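Long-range contacts in esterase (Rhizomucor miehei, PDB 4WY5), which probably hydrolyses carboxylic ester bonds, acting as a carboxylesterase in a thermophilic fungus: residues F85-G90 / T114-Y119; G90-S95 / L218-N223; E132-A137 / A168-Y173; T193-A198 / L237-L242. All coordinates share one frame; numbering follows the deposited sequence.

Contact 1 (F85-G90 / T114-Y119)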
loop_
_atom_site.group_PDB
_atom_site.type_symbol
_atom_site.label_atom_id
_atom_site.label_comp_id
_atom_site.label_asym_id
_atom_site.label_seq_id
_atom_site.Cartn_x
_atom_site.Cartn_y
_atom_site.Cartn_z
ATOM N N PHE A 85 17.543 -10.410 -4.775
ATOM C CA PHE A 85 17.011 -10.301 -3.407
ATOM C C PHE A 85 18.099 -10.264 -2.315
ATOM O O PHE A 85 18.955 -11.155 -2.211
ATOM C CB PHE A 85 16.038 -11.449 -3.112
ATOM C CG PHE A 85 15.236 -11.241 -1.858
ATOM C CD1 PHE A 85 14.032 -10.566 -1.900
ATOM C CD2 PHE A 85 15.709 -11.678 -0.631
ATOM C CE1 PHE A 85 13.307 -10.353 -0.758
ATOM C CE2 PHE A 85 14.986 -11.462 0.524
ATOM C CZ PHE A 85 13.782 -10.801 0.455
ATOM N N LEU A 86 18.015 -9.235 -1.479
ATOM C CA LEU A 86 19.010 -8.948 -0.445
ATOM C C LEU A 86 18.375 -9.042 0.938
ATOM O O LEU A 86 17.561 -8.187 1.306
ATOM C CB LEU A 86 19.575 -7.553 -0.674
ATOM C CG LEU A 86 19.934 -7.330 -2.148
ATOM C CD1 LEU A 86 20.318 -5.876 -2.462
ATOM C CD2 LEU A 86 21.065 -8.288 -2.539
ATOM N N HIS A 87 18.750 -10.063 1.709
ATOM C CA HIS A 87 18.076 -10.345 2.988
ATOM C C HIS A 87 18.508 -9.446 4.150
ATOM O O HIS A 87 19.637 -8.965 4.192
ATOM C CB HIS A 87 18.304 -11.809 3.395
ATOM C CG HIS A 87 19.703 -12.094 3.863
ATOM N ND1 HIS A 87 20.113 -11.874 5.159
ATOM C CD2 HIS A 87 20.779 -12.595 3.205
ATOM C CE1 HIS A 87 21.388 -12.213 5.277
ATOM N NE2 HIS A 87 21.810 -12.663 4.111
ATOM N N GLY A 88 17.617 -9.279 5.125
ATOM C CA GLY A 88 17.927 -8.535 6.341
ATOM C C GLY A 88 18.584 -9.370 7.446
ATOM O O GLY A 88 18.986 -10.519 7.224
ATOM N N GLY A 89 18.704 -8.785 8.642
ATOM C CA GLY A 89 19.362 -9.434 9.759
ATOM C C GLY A 89 20.391 -8.552 10.462
ATOM O O GLY A 89 21.281 -9.052 11.157
ATOM N N GLY A 90 20.290 -7.244 10.255
ATOM C CA GLY A 90 21.116 -6.282 10.967
ATOM C C GLY A 90 22.555 -6.192 10.471
ATOM O O GLY A 90 23.397 -5.540 11.120
ATOM N N THR A 114 14.627 -15.592 -9.077
ATOM C CA THR A 114 15.181 -14.845 -7.948
ATOM C C THR A 114 16.623 -15.258 -7.702
ATOM O O THR A 114 16.909 -16.438 -7.487
ATOM C CB THR A 114 14.376 -15.082 -6.635
ATOM O OG1 THR A 114 13.026 -14.633 -6.791
ATOM C CG2 THR A 114 15.022 -14.339 -5.451
ATOM N N VAL A 115 17.529 -14.285 -7.719
ATOM C CA VAL A 115 18.928 -14.535 -7.382
ATOM C C VAL A 115 19.171 -14.042 -5.961
ATOM O O VAL A 115 19.142 -12.839 -5.697
ATOM C CB VAL A 115 19.910 -13.830 -8.359
ATOM C CG1 VAL A 115 21.368 -14.126 -7.973
ATOM C CG2 VAL A 115 19.623 -14.224 -9.830
ATOM N N PHE A 116 19.364 -14.983 -5.043
ATOM C CA PHE A 116 19.617 -14.673 -3.646
ATOM C C PHE A 116 21.126 -14.524 -3.419
ATOM O O PHE A 116 21.877 -15.494 -3.567
ATOM C CB PHE A 116 19.044 -15.777 -2.750
ATOM C CG PHE A 116 19.065 -15.450 -1.274
ATOM C CD1 PHE A 116 20.179 -15.755 -0.497
ATOM C CD2 PHE A 116 17.955 -14.873 -0.653
ATOM C CE1 PHE A 116 20.204 -15.456 0.880
ATOM C CE2 PHE A 116 17.968 -14.571 0.724
ATOM C CZ PHE A 116 19.094 -14.867 1.487
ATOM N N VAL A 117 21.565 -13.323 -3.035
ATOM C CA VAL A 117 22.992 -13.056 -2.850
ATOM C C VAL A 117 23.425 -13.238 -1.401
ATOM O O VAL A 117 23.054 -12.453 -0.521
ATOM C CB VAL A 117 23.372 -11.630 -3.288
ATOM C CG1 VAL A 117 24.864 -11.406 -3.093
ATOM C CG2 VAL A 117 22.986 -11.413 -4.749
ATOM N N ASP A 118 24.220 -14.276 -1.160
ATOM C CA ASP A 118 24.696 -14.613 0.182
ATOM C C ASP A 118 25.948 -13.778 0.500
ATOM O O ASP A 118 27.089 -14.262 0.436
ATOM C CB ASP A 118 24.970 -16.126 0.279
ATOM C CG ASP A 118 25.272 -16.589 1.712
ATOM O OD1 ASP A 118 25.067 -15.819 2.692
ATOM O OD2 ASP A 118 25.709 -17.752 1.857
ATOM N N TYR A 119 25.713 -12.510 0.833
ATOM C CA TYR A 119 26.791 -11.538 0.990
ATOM C C TYR A 119 27.564 -11.765 2.289
ATOM O O TYR A 119 27.119 -12.506 3.175
ATOM C CB TYR A 119 26.231 -10.102 0.915
ATOM C CG TYR A 119 25.185 -9.730 1.961
ATOM C CD1 TYR A 119 25.563 -9.172 3.174
ATOM C CD2 TYR A 119 23.819 -9.906 1.717
ATOM C CE1 TYR A 119 24.618 -8.813 4.131
ATOM C CE2 TYR A 119 22.872 -9.560 2.662
ATOM C CZ TYR A 119 23.280 -9.002 3.871
ATOM O OH TYR A 119 22.357 -8.640 4.834
HETATM O O HOH W 1 20.281 -11.933 0.142
HETATM O O HOH W 2 24.608 -13.386 3.622
#

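Contact 2 (G90-S95 / L218-N223)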
loop_
_atom_site.group_PDB
_atom_site.type_symbol
_atom_site.label_atom_id
_atom_site.label_comp_id
_atom_site.label_asym_id
_atom_site.label_seq_id
_atom_site.Cartn_x
_atom_site.Cartn_y
_atom_site.Cartn_z
ATOM N N GLY A 90 20.290 -7.244 10.255
ATOM C CA GLY A 90 21.116 -6.282 10.967
ATOM C C GLY A 90 22.555 -6.192 10.471
ATOM O O GLY A 90 23.397 -5.540 11.120
ATOM N N PHE A 91 22.799 -6.814 9.310
ATOM C CA PHE A 91 24.126 -7.047 8.712
ATOM C C PHE A 91 24.882 -8.175 9.425
ATOM O O PHE A 91 26.004 -8.506 9.033
ATOM C CB PHE A 91 25.003 -5.787 8.707
ATOM C CG PHE A 91 24.437 -4.647 7.916
ATOM C CD1 PHE A 91 24.555 -4.615 6.531
ATOM C CD2 PHE A 91 23.826 -3.584 8.554
ATOM C CE1 PHE A 91 24.037 -3.549 5.783
ATOM C CE2 PHE A 91 23.310 -2.513 7.823
ATOM C CZ PHE A 91 23.417 -2.496 6.433
ATOM N N VAL A 92 24.264 -8.775 10.444
ATOM C CA VAL A 92 24.952 -9.729 11.325
ATOM C C VAL A 92 24.401 -11.159 11.183
ATOM O O VAL A 92 25.143 -12.132 11.298
ATOM C CB VAL A 92 24.871 -9.260 12.822
ATOM C CG1 VAL A 92 25.421 -10.322 13.787
ATOM C CG2 VAL A 92 25.630 -7.949 13.004
ATOM N N PHE A 93 23.100 -11.281 10.931
ATOM C CA PHE A 93 22.487 -12.592 10.723
ATOM C C PHE A 93 21.778 -12.714 9.372
ATOM O O PHE A 93 21.775 -11.777 8.556
ATOM C CB PHE A 93 21.476 -12.903 11.828
ATOM C CG PHE A 93 21.936 -12.527 13.210
ATOM C CD1 PHE A 93 22.795 -13.357 13.922
ATOM C CD2 PHE A 93 21.493 -11.351 13.807
ATOM C CE1 PHE A 93 23.213 -13.016 15.209
ATOM C CE2 PHE A 93 21.907 -10.995 15.089
ATOM C CZ PHE A 93 22.768 -11.833 15.795
ATOM N N GLY A 94 21.183 -13.884 9.137
ATOM C CA GLY A 94 20.395 -14.097 7.944
ATOM C C GLY A 94 21.020 -15.049 6.947
ATOM O O GLY A 94 22.235 -15.127 6.836
ATOM N N SER A 95 20.170 -15.768 6.220
ATOM C CA SER A 95 20.604 -16.725 5.203
ATOM C C SER A 95 19.382 -17.120 4.397
ATOM O O SER A 95 18.285 -16.616 4.631
ATOM C CB SER A 95 21.243 -17.964 5.825
ATOM O OG SER A 95 20.277 -18.678 6.576
ATOM N N LEU A 218 20.013 -1.507 18.079
ATOM C CA LEU A 218 20.559 -0.688 16.997
ATOM C C LEU A 218 22.025 -0.330 17.190
ATOM O O LEU A 218 22.797 -0.310 16.228
ATOM C CB LEU A 218 19.765 0.615 16.855
ATOM C CG LEU A 218 18.666 0.757 15.799
ATOM C CD1 LEU A 218 18.171 2.206 15.769
ATOM C CD2 LEU A 218 19.134 0.306 14.428
ATOM N N LYS A 219 22.402 -0.041 18.431
ATOM C CA LYS A 219 23.764 0.379 18.728
ATOM C C LYS A 219 24.716 -0.779 18.488
ATOM O O LYS A 219 25.839 -0.573 18.037
ATOM C CB LYS A 219 23.895 0.898 20.165
ATOM C CG LYS A 219 25.255 1.526 20.431
ATOM C CD LYS A 219 25.852 1.117 21.781
ATOM C CE LYS A 219 27.358 1.426 21.840
ATOM N NZ LYS A 219 27.683 2.877 21.617
ATOM N N PHE A 220 24.263 -2.000 18.779
ATOM C CA PHE A 220 25.077 -3.189 18.507
ATOM C C PHE A 220 25.332 -3.383 17.005
ATOM O O PHE A 220 26.471 -3.599 16.599
ATOM C CB PHE A 220 24.424 -4.458 19.096
ATOM C CG PHE A 220 25.131 -5.740 18.712
ATOM C CD1 PHE A 220 26.276 -6.156 19.386
ATOM C CD2 PHE A 220 24.646 -6.539 17.675
ATOM C CE1 PHE A 220 26.929 -7.344 19.024
ATOM C CE2 PHE A 220 25.290 -7.724 17.309
ATOM C CZ PHE A 220 26.434 -8.124 17.981
ATOM N N PHE A 221 24.290 -3.262 16.181
ATOM C CA PHE A 221 24.437 -3.515 14.737
ATOM C C PHE A 221 25.304 -2.466 14.029
ATOM O O PHE A 221 26.055 -2.792 13.102
ATOM C CB PHE A 221 23.066 -3.583 14.062
ATOM C CG PHE A 221 22.214 -4.750 14.510
ATOM C CD1 PHE A 221 22.673 -6.063 14.381
ATOM C CD2 PHE A 221 20.950 -4.534 15.058
ATOM C CE1 PHE A 221 21.885 -7.134 14.787
ATOM C CE2 PHE A 221 20.164 -5.595 15.470
ATOM C CZ PHE A 221 20.629 -6.903 15.333
ATOM N N SER A 222 25.201 -1.211 14.464
ATOM C CA SER A 222 25.992 -0.135 13.871
ATOM C C SER A 222 27.486 -0.351 14.132
ATOM O O SER A 222 28.340 -0.113 13.261
ATOM C CB SER A 222 25.538 1.223 14.420
ATOM O OG SER A 222 24.125 1.347 14.337
ATOM N N ASN A 223 27.802 -0.785 15.348
ATOM C CA ASN A 223 29.186 -1.026 15.720
ATOM C C ASN A 223 29.749 -2.235 14.983
ATOM O O ASN A 223 30.925 -2.269 14.642
ATOM C CB ASN A 223 29.299 -1.217 17.232
ATOM C CG ASN A 223 30.747 -1.303 17.711
ATOM O OD1 ASN A 223 31.518 -0.338 17.587
ATOM N ND2 ASN A 223 31.116 -2.452 18.291
#

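Contact 3 (E132-A137 / A168-Y173)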
loop_
_atom_site.group_PDB
_atom_site.type_symbol
_atom_site.label_atom_id
_atom_site.label_comp_id
_atom_site.label_asym_id
_atom_site.label_seq_id
_atom_site.Cartn_x
_atom_site.Cartn_y
_atom_site.Cartn_z
ATOM N N GLU A 132 29.806 -3.909 -2.607
ATOM C CA GLU A 132 30.686 -4.257 -3.714
ATOM C C GLU A 132 30.426 -5.675 -4.228
ATOM O O GLU A 132 30.546 -5.933 -5.427
ATOM C CB GLU A 132 32.152 -4.090 -3.291
ATOM C CG GLU A 132 32.604 -2.618 -3.196
ATOM C CD GLU A 132 34.017 -2.438 -2.619
ATOM O OE1 GLU A 132 34.692 -3.454 -2.309
ATOM O OE2 GLU A 132 34.457 -1.268 -2.493
ATOM N N GLU A 133 30.060 -6.588 -3.331
ATOM C CA GLU A 133 29.690 -7.932 -3.755
ATOM C C GLU A 133 28.392 -7.903 -4.562
ATOM O O GLU A 133 28.247 -8.597 -5.579
ATOM C CB GLU A 133 29.548 -8.869 -2.543
ATOM C CG GLU A 133 30.884 -9.320 -1.954
ATOM C CD GLU A 133 30.770 -9.945 -0.572
ATOM O OE1 GLU A 133 29.743 -9.729 0.106
ATOM O OE2 GLU A 133 31.738 -10.620 -0.140
ATOM N N ILE A 134 27.453 -7.068 -4.135
ATOM C CA ILE A 134 26.147 -7.097 -4.763
ATOM C C ILE A 134 26.245 -6.454 -6.147
ATOM O O ILE A 134 25.599 -6.912 -7.115
ATOM C CB ILE A 134 25.094 -6.417 -3.870
ATOM C CG1 ILE A 134 24.967 -7.217 -2.563
ATOM C CG2 ILE A 134 23.761 -6.322 -4.587
ATOM C CD1 ILE A 134 24.193 -6.540 -1.489
ATOM N N TYR A 135 27.109 -5.446 -6.267
ATOM C CA TYR A 135 27.375 -4.864 -7.580
ATOM C C TYR A 135 28.009 -5.917 -8.504
ATOM O O TYR A 135 27.621 -6.048 -9.673
ATOM C CB TYR A 135 28.279 -3.623 -7.460
ATOM C CG TYR A 135 28.733 -3.057 -8.802
ATOM C CD1 TYR A 135 27.851 -2.359 -9.628
ATOM C CD2 TYR A 135 30.050 -3.233 -9.246
ATOM C CE1 TYR A 135 28.270 -1.846 -10.857
ATOM C CE2 TYR A 135 30.478 -2.722 -10.466
ATOM C CZ TYR A 135 29.585 -2.035 -11.264
ATOM O OH TYR A 135 30.008 -1.530 -12.468
ATOM N N ALA A 136 28.944 -6.697 -7.966
ATOM C CA ALA A 136 29.606 -7.731 -8.754
ATOM C C ALA A 136 28.654 -8.855 -9.156
ATOM O O ALA A 136 28.779 -9.418 -10.243
ATOM C CB ALA A 136 30.789 -8.298 -7.990
ATOM N N ALA A 137 27.680 -9.166 -8.306
ATOM C CA ALA A 137 26.720 -10.201 -8.670
ATOM C C ALA A 137 25.801 -9.724 -9.787
ATOM O O ALA A 137 25.464 -10.486 -10.696
ATOM C CB ALA A 137 25.907 -10.628 -7.454
ATOM N N ALA A 168 19.155 0.197 -1.669
ATOM C CA ALA A 168 19.210 1.624 -1.951
ATOM C C ALA A 168 20.636 2.122 -2.262
ATOM O O ALA A 168 20.830 2.925 -3.183
ATOM C CB ALA A 168 18.615 2.398 -0.788
ATOM N N ALA A 169 21.622 1.668 -1.492
ATOM C CA ALA A 169 23.021 2.067 -1.732
ATOM C C ALA A 169 23.624 1.501 -3.039
ATOM O O ALA A 169 24.328 2.213 -3.774
ATOM C CB ALA A 169 23.891 1.671 -0.545
ATOM N N VAL A 170 23.357 0.236 -3.350
ATOM C CA VAL A 170 23.918 -0.314 -4.583
ATOM C C VAL A 170 23.238 0.331 -5.792
ATOM O O VAL A 170 23.786 0.289 -6.893
ATOM C CB VAL A 170 23.804 -1.880 -4.678
ATOM C CG1 VAL A 170 22.426 -2.316 -5.137
ATOM C CG2 VAL A 170 24.870 -2.455 -5.632
ATOM N N SER A 171 22.061 0.935 -5.611
ATOM C CA SER A 171 21.479 1.678 -6.732
ATOM C C SER A 171 22.290 2.954 -7.015
ATOM O O SER A 171 22.457 3.357 -8.175
ATOM C CB SER A 171 20.004 2.039 -6.478
ATOM O OG SER A 171 19.188 0.891 -6.308
ATOM N N ILE A 172 22.825 3.566 -5.966
ATOM C CA ILE A 172 23.629 4.779 -6.130
ATOM C C ILE A 172 25.027 4.416 -6.631
ATOM O O ILE A 172 25.546 5.036 -7.572
ATOM C CB ILE A 172 23.741 5.572 -4.809
ATOM C CG1 ILE A 172 22.351 6.048 -4.349
ATOM C CG2 ILE A 172 24.715 6.758 -4.962
ATOM C CD1 ILE A 172 22.340 6.722 -2.963
ATOM N N TYR A 173 25.617 3.395 -6.011
ATOM C CA TYR A 173 26.930 2.880 -6.411
ATOM C C TYR A 173 26.990 2.521 -7.904
ATOM O O TYR A 173 27.917 2.937 -8.602
ATOM C CB TYR A 173 27.272 1.657 -5.557
ATOM C CG TYR A 173 28.641 1.067 -5.760
ATOM C CD1 TYR A 173 28.847 0.059 -6.687
ATOM C CD2 TYR A 173 29.729 1.496 -5.005
ATOM C CE1 TYR A 173 30.099 -0.505 -6.870
ATOM C CE2 TYR A 173 30.987 0.939 -5.185
ATOM C CZ TYR A 173 31.158 -0.064 -6.118
ATOM O OH TYR A 173 32.391 -0.632 -6.309
#

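Contact 4 (T193-A198 / L237-L242)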
loop_
_atom_site.group_PDB
_atom_site.type_symbol
_atom_site.label_atom_id
_atom_site.label_comp_id
_atom_site.label_asym_id
_atom_site.label_seq_id
_atom_site.Cartn_x
_atom_site.Cartn_y
_atom_site.Cartn_z
ATOM N N THR A 193 18.440 4.476 7.583
ATOM C CA THR A 193 19.084 5.556 6.816
ATOM C C THR A 193 19.911 6.611 7.598
ATOM O O THR A 193 20.724 7.321 6.992
ATOM C CB THR A 193 18.041 6.349 6.018
ATOM O OG1 THR A 193 17.199 7.085 6.921
ATOM C CG2 THR A 193 17.206 5.427 5.135
ATOM N N ALA A 194 19.708 6.727 8.913
ATOM C CA ALA A 194 20.172 7.908 9.676
ATOM C C ALA A 194 21.612 7.871 10.227
ATOM O O ALA A 194 22.081 6.831 10.717
ATOM C CB ALA A 194 19.225 8.154 10.839
ATOM N N VAL A 195 22.290 9.023 10.182
ATOM C CA VAL A 195 23.542 9.200 10.926
ATOM C C VAL A 195 23.247 9.137 12.414
ATOM O O VAL A 195 23.907 8.427 13.161
ATOM C CB VAL A 195 24.246 10.539 10.625
ATOM C CG1 VAL A 195 25.575 10.594 11.355
ATOM C CG2 VAL A 195 24.488 10.701 9.145
ATOM N N SER A 196 22.227 9.879 12.831
ATOM C CA SER A 196 21.778 9.890 14.216
ATOM C C SER A 196 20.272 9.622 14.305
ATOM O O SER A 196 19.472 10.373 13.757
ATOM C CB SER A 196 22.120 11.237 14.862
ATOM O OG SER A 196 21.517 11.349 16.139
ATOM N N HIS A 197 19.890 8.561 15.014
ATOM C CA HIS A 197 18.491 8.126 15.054
ATOM C C HIS A 197 17.634 8.932 16.034
ATOM O O HIS A 197 16.416 9.048 15.836
ATOM C CB HIS A 197 18.388 6.629 15.414
ATOM C CG HIS A 197 19.043 5.702 14.432
ATOM N ND1 HIS A 197 18.474 5.374 13.213
ATOM C CD2 HIS A 197 20.212 5.014 14.495
ATOM C CE1 HIS A 197 19.271 4.538 12.569
ATOM N NE2 HIS A 197 20.330 4.301 13.326
ATOM N N ALA A 198 18.257 9.486 17.079
ATOM C CA ALA A 198 17.529 10.176 18.157
ATOM C C ALA A 198 16.920 11.500 17.714
ATOM O O ALA A 198 16.179 12.129 18.455
ATOM C CB ALA A 198 18.451 10.408 19.355
ATOM N N LEU A 237 26.704 6.272 1.238
ATOM C CA LEU A 237 26.494 4.862 0.951
ATOM C C LEU A 237 26.404 4.064 2.254
ATOM O O LEU A 237 25.808 2.983 2.300
ATOM C CB LEU A 237 27.615 4.314 0.073
ATOM C CG LEU A 237 27.778 4.916 -1.331
ATOM C CD1 LEU A 237 29.000 4.314 -2.039
ATOM C CD2 LEU A 237 26.512 4.730 -2.173
ATOM N N ALA A 238 26.959 4.622 3.324
ATOM C CA ALA A 238 26.826 4.019 4.649
ATOM C C ALA A 238 25.542 4.491 5.325
ATOM O O ALA A 238 24.751 3.680 5.828
ATOM C CB ALA A 238 28.020 4.369 5.526
ATOM N N THR A 239 25.341 5.804 5.326
ATOM C CA THR A 239 24.158 6.381 5.939
ATOM C C THR A 239 23.429 7.242 4.904
ATOM O O THR A 239 23.738 8.428 4.722
ATOM C CB THR A 239 24.523 7.219 7.206
ATOM O OG1 THR A 239 25.511 8.203 6.880
ATOM C CG2 THR A 239 25.054 6.309 8.327
ATOM N N LEU A 240 22.462 6.602 4.237
ATOM C CA LEU A 240 21.651 7.154 3.153
ATOM C C LEU A 240 21.089 8.570 3.413
ATOM O O LEU A 240 20.878 9.349 2.483
ATOM C CB LEU A 240 20.476 6.202 2.868
ATOM C CG LEU A 240 20.511 5.010 1.888
ATOM C CD1 LEU A 240 21.600 5.129 0.848
ATOM C CD2 LEU A 240 20.568 3.661 2.598
ATOM N N GLU A 241 20.827 8.893 4.671
ATOM C CA GLU A 241 20.278 10.201 5.021
ATOM C C GLU A 241 21.149 11.374 4.530
ATOM O O GLU A 241 20.644 12.479 4.307
ATOM C CB GLU A 241 20.098 10.262 6.531
ATOM C CG GLU A 241 19.511 11.511 7.092
ATOM C CD GLU A 241 19.783 11.588 8.570
ATOM O OE1 GLU A 241 20.848 11.067 8.987
ATOM O OE2 GLU A 241 18.934 12.128 9.310
ATOM N N LEU A 242 22.440 11.116 4.318
ATOM C CA LEU A 242 23.382 12.158 3.888
ATOM C C LEU A 242 23.323 12.487 2.396
ATOM O O LEU A 242 23.947 13.453 1.945
ATOM C CB LEU A 242 24.821 11.754 4.245
ATOM C CG LEU A 242 25.146 11.644 5.741
ATOM C CD1 LEU A 242 26.614 11.237 5.992
ATOM C CD2 LEU A 242 24.797 12.952 6.445
HETATM O O HOH W 3 20.652 11.864 11.724
#

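Contact 1 (F85-G90 / T114-Y119)
His87 and Tyr119 hold each other twice: their rings form an offset stack, planes 21° apart, while the phenol OH donates to the backbone O of His87 at 2.8 Å. This pairing lies at the C-terminal side of two parallel neighbours of the alpha/beta hydrolase sheet, strands 80-86 and 113-117; they belong to one beta-alpha-beta unit with helix 100-110 between them. The ladder is ordinary at Phe85, whose N bonds to Val115 O at 3.1 Å, and slackens one step on, where Val117 N reaches Phe85 O only weakly. Beyond that point a water takes over from direct pairing. It donates to Phe85 O and Val117 O, accepts from His87 N, and rests over the centre of the Phe116 ring.

CG of His87 sits between its own backbone N and carbonyl carbon (chi1 73°), on the side of Phe116 and Tyr119. His87 CD2 comes 3.3 Å from Phe116 CZ, rim to rim with nearly parallel planes, and Tyr119 CE2 covers one imidazole face. Phe85 and Phe116 meet through their CD2 atoms on the sheet side covered by Val103 of helix 100-110.

His87 to Gly90 reads as the HGGG motif of the hormone-sensitive lipase family, whose glycine amides line the oxyanion hole in relatives. Consistent with a fixed shape for that loop, the ring's rotation is set at both nitrogens: a second water lies 2.9 Å from His87 NE2 in the ring plane, and His87 ND1 donates to Gly88 O at 2.7 Å.

Contact 2 (G90-S95 / L218-N223)
Gly90 lays its CA over one face of the Phe221 ring, 4.0 Å from the centroid and 20° off the normal, a CH-pi contact displaced toward the rim. The absence of a side chain is what lets the backbone come down so closely, and the positive phi of this residue suits glycine as well. The carbonyl O of Gly90 turns toward the same phenylalanine and lies 3.4 Å from its CD1.

Phe221 has CG anti to its own carbonyl carbon (chi1 -65°), on the loop side of the helix. Two side chains meet the ring's edge near its plane: Val92 CG2 stands 3.8 Å from Phe221 CD1, and Phe93 CE2 is 3.9 Å from Phe221 CE1. Both cross Phe221 at about a right angle.

The loop begins with the last glycine of the HGGG motif after strand 80-86, and helix 215-225 belongs to the insertion between strands 185-189 and 254-259, which in relatives forms part of a cap over the alpha/beta hydrolase core. Phe220, on the same helix, touches Ile25 and His26 of the N-terminal region, so the contact lies where loop, insertion and N-terminal chain converge, close to the predicted catalytic triad.

The two branches of Val92 divide the work. CG2 faces the helix, also approaching Phe220 CE2 at 4.3 Å, whereas CG1 rests over the centre of the Phe93 ring. The side chain of Phe93 also touches Val32 and Val33.

Contact 3 (E132-A137 / A168-Y173)
Tyr173, whose ring meets Tyr135 across the contact, has its backbone N bonded to Ala169 O at 2.8 Å, and the same oxygen takes a second, weak bond from Ile172 N. The Tyr173 ring leaves this turn with CG anti to the backbone N and meets the other helix. Its CE1 points into one face of the Tyr135 ring, 3.5 Å from Tyr135 CG, giving a T-shaped pair with planes 71° apart. Farther out, the phenol OH lies beside the aliphatic part of Glu132, 3.7 Å from Glu132 CG; the carboxylate of Glu132 makes a long, weak ion pair with Lys63.

These are helices 129-143 and 162-176 of the alpha/beta hydrolase fold, packed on one side of the sheet; the second follows the predicted nucleophile elbow. The short segments cross at -65° with their axes 9.7 Å apart, and the meeting is apolar.

Val170 fills the nearest point. Its CG2, anti to the backbone N, touches the backbone of Tyr135 at N, 3.8 Å away, as well as Tyr135 CB. The same methyl reaches Ile134 CG2 at 4.2 Å, the two side chains crossing at about a right angle. On the flank, Tyr173 also touches Ile131, and Tyr135 packs on Asp61 and Lys177.

Contact 4 (T193-A198 / L237-L242)
Glu241 reaches over the loop 193-198, beginning at its backbone, where N donates to Thr193 O at 2.8 Å. The CB rests against that same oxygen, 3.0 Å away. From there CG is anti to the backbone N (chi1 -178°), and the chain stays extended, carrying CD past Ala194 CA at 3.9 Å. At the tip Glu241 OE1 accepts from Val195 N at 2.8 Å, the donor arriving nearly along the C-O axis. A water that accepts from Ser196 N lies within hydrogen-bonding distance of OE1, while OE2 is hydrogen-bonded to the neighbouring Tyr200 OH.

Van der Waals contacts complete the join: Val195 CG2 is 3.5 Å from Leu242 CD2 and as near to the hydroxyl OG1 of Thr239, and Leu240 CB lies 4.0 Å from Thr193 CB. Beyond the contact, Leu240 leans on Thr165 and Ala168 of helix 162-176, and Glu267 holds the amides of Thr193 and Ala194.

The Leu242 N to Thr239 O bond closes the short 3-10 segment 240-242, and the whole arrangement joins a loop near the start of the helical insertion between strands 185-189 and 254-259 to one near its end, the part that contributes to the cap in hormone-sensitive lipase relatives of the alpha/beta hydrolase fold.

Contact 1 lies nearest the middle of the chain, about 7 Å from its centre, and the others spread outward from it. Contacts 1 and 2 share Gly90, so the loop leaving strand 80-86 joins the sheet to helix 215-225. Contact 3, centred about 12 Å from contact 1, packs helices 129-143 and 162-176, the first resting on strands 80-86 and 113-117, where Ile134 meets Leu86. Contact 4 touches contact 3 where Leu237 and Leu240 rest on helix 162-176, and contact 2 where Leu218 meets His197. Along the chain contacts 1, 3 and 4 follow in series, while contact 2 interlaces with contacts 1 and 4. Core, HGGG loop and probable cap insertion are thereby tied together, with contacts 1 and 2 nearest the predicted active site.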